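PDB 4YF1: Lmo0812 protein, which is a putative pyrophosphohydrolase of the HD-domain superfamily, probably acting on guanosine-3',5'-bis(diphosphate) (ppGpp). Local coordinates for residues H35-A40 and A55-D60. Sequence-based numbering, arbitrary orientation. Where two conformers were deposited one is given.
Sequences HPLNVA and AGLLHD
P36 is the bump that helix 35-45 presses against L57 and D60 of helix 50-64. Its ring fits between the L57 carbonyl, the D60 carboxylate and the L57 side chain. P36 CB lies 3.3 Å from L57 O, and P36 CD lies 3.6 Å from D60 OD2. In return, L57 CD1 fills the hollow bounded by P36 and A40. CG of L57 is anti to the backbone N (chi1 -167°), which carries the branch across to the other helix. There L57 CD1 sits 3.5 Å from P36 O and 3.9 Å from A40 CB. A third fit is at G56. Lacking a side chain, it leaves its backbone to receive V39 CG1, 4.1 Å from G56 CA. The segments run nearly antiparallel at 159°, with axes 7.7 Å apart. At the far end, D60 OD2 lies at the CD2 edge of the H35 ring, near its plane, with the ring and carboxylate planes 11° apart. V39 CG2 lies over one face of that ring, toward its rim. H35 NE2 is hydrogen-bonded to D120 and ND1 to D123. L57 also packs on L57 of the second subunit. H35, H59, D60 and D120 converge as in the H...HD...D metal site of HD-domain hydrolases, although no metal is bound to them here.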
loop_
_atom_site.group_PDB
_atom_site.type_symbol
_atom_site.label_atom_id
_atom_site.label_comp_id
_atom_site.label_asym_id
_atom_site.label_seq_id
_atom_site.Cartn_x
_atom_site.Cartn_y
_atom_site.Cartn_z
ATOM N N HIS A 35 3.921 -8.358 6.276
ATOM C CA HIS A 35 2.572 -8.303 6.830
ATOM C C HIS A 35 1.641 -7.382 6.014
ATOM O O HIS A 35 0.580 -7.820 5.620
ATOM C CB HIS A 35 2.637 -7.916 8.325
ATOM C CG HIS A 35 1.301 -7.801 8.988
ATOM N ND1 HIS A 35 0.509 -8.896 9.253
ATOM C CD2 HIS A 35 0.629 -6.727 9.468
ATOM C CE1 HIS A 35 -0.599 -8.501 9.856
ATOM N NE2 HIS A 35 -0.554 -7.188 9.990
ATOM N N PRO A 36 2.063 -6.137 5.704
ATOM C CA PRO A 36 1.163 -5.256 4.924
ATOM C C PRO A 36 0.794 -5.808 3.546
ATOM O O PRO A 36 -0.359 -5.684 3.150
ATOM C CB PRO A 36 1.973 -3.972 4.768
ATOM C CG PRO A 36 2.923 -3.973 5.915
ATOM C CD PRO A 36 3.291 -5.418 6.113
ATOM N N LEU A 37 1.754 -6.381 2.815
ATOM C CA LEU A 37 1.476 -6.945 1.508
ATOM C C LEU A 37 0.534 -8.144 1.611
ATOM O O LEU A 37 -0.353 -8.304 0.796
ATOM C CB LEU A 37 2.779 -7.299 0.787
ATOM C CG LEU A 37 3.551 -6.110 0.192
ATOM C CD1 LEU A 37 2.798 -5.574 -0.999
ATOM C CD2 LEU A 37 3.799 -4.980 1.164
ATOM N N ASN A 38 0.751 -8.995 2.620
ATOM C CA ASN A 38 -0.130 -10.159 2.810
ATOM C C ASN A 38 -1.546 -9.784 3.230
ATOM O O ASN A 38 -2.510 -10.420 2.808
ATOM C CB ASN A 38 0.447 -11.165 3.858
ATOM C CG ASN A 38 1.639 -11.970 3.348
ATOM O OD1 ASN A 38 1.979 -11.968 2.169
ATOM N ND2 ASN A 38 2.275 -12.733 4.277
ATOM N N VAL A 39 -1.680 -8.761 4.068
ATOM C CA VAL A 39 -2.998 -8.286 4.508
ATOM C C VAL A 39 -3.698 -7.662 3.259
ATOM O O VAL A 39 -4.861 -7.908 3.013
ATOM C CB VAL A 39 -2.870 -7.253 5.652
ATOM C CG1 VAL A 39 -4.147 -6.487 5.861
ATOM C CG2 VAL A 39 -2.422 -7.930 6.942
ATOM N N ALA A 40 -2.949 -6.898 2.482
ATOM C CA ALA A 40 -3.547 -6.275 1.247
ATOM C C ALA A 40 -4.067 -7.349 0.279
ATOM O O ALA A 40 -5.118 -7.193 -0.327
ATOM C CB ALA A 40 -2.518 -5.378 0.564
ATOM N N ALA A 55 -5.713 0.920 2.955
ATOM C CA ALA A 55 -5.796 1.153 4.400
ATOM C C ALA A 55 -5.171 -0.041 5.114
ATOM O O ALA A 55 -4.487 0.134 6.117
ATOM C CB ALA A 55 -7.231 1.356 4.853
ATOM N N GLY A 56 -5.390 -1.256 4.590
ATOM C CA GLY A 56 -4.790 -2.454 5.222
ATOM C C GLY A 56 -3.274 -2.418 5.124
ATOM O O GLY A 56 -2.542 -2.771 6.067
ATOM N N LEU A 57 -2.803 -1.997 3.962
ATOM C CA LEU A 57 -1.387 -1.862 3.693
ATOM C C LEU A 57 -0.691 -0.847 4.650
ATOM O O LEU A 57 0.439 -1.082 5.112
ATOM C CB LEU A 57 -1.223 -1.381 2.247
ATOM C CG LEU A 57 0.144 -1.449 1.616
ATOM C CD1 LEU A 57 0.469 -2.879 1.213
ATOM C CD2 LEU A 57 0.186 -0.539 0.391
ATOM N N LEU A 58 -1.377 0.263 4.946
ATOM C CA LEU A 58 -0.787 1.341 5.754
ATOM C C LEU A 58 -0.867 1.166 7.278
ATOM O O LEU A 58 -0.230 1.922 8.014
ATOM C CB LEU A 58 -1.401 2.667 5.353
ATOM C CG LEU A 58 -1.126 3.081 3.903
ATOM C CD1 LEU A 58 -1.935 4.318 3.549
ATOM C CD2 LEU A 58 0.353 3.334 3.658
ATOM N N HIS A 59 -1.615 0.172 7.746
ATOM C CA HIS A 59 -1.764 -0.045 9.182
ATOM C C HIS A 59 -0.420 -0.073 9.939
ATOM O O HIS A 59 -0.233 0.703 10.883
ATOM C CB HIS A 59 -2.620 -1.298 9.444
ATOM C CG HIS A 59 -2.636 -1.743 10.873
ATOM N ND1 HIS A 59 -3.523 -1.246 11.802
ATOM C CD2 HIS A 59 -1.860 -2.638 11.535
ATOM C CE1 HIS A 59 -3.297 -1.817 12.975
ATOM N NE2 HIS A 59 -2.301 -2.674 12.836
ATOM N N ASP A 60 0.506 -0.934 9.517
ATOM C CA ASP A 60 1.841 -1.041 10.179
ATOM C C ASP A 60 2.688 0.223 10.048
ATOM O O ASP A 60 3.510 0.504 10.920
ATOM C CB ASP A 60 2.683 -2.184 9.596
ATOM C CG ASP A 60 2.190 -3.563 9.985
ATOM O OD1 ASP A 60 1.141 -3.710 10.663
ATOM O OD2 ASP A 60 2.894 -4.519 9.603
#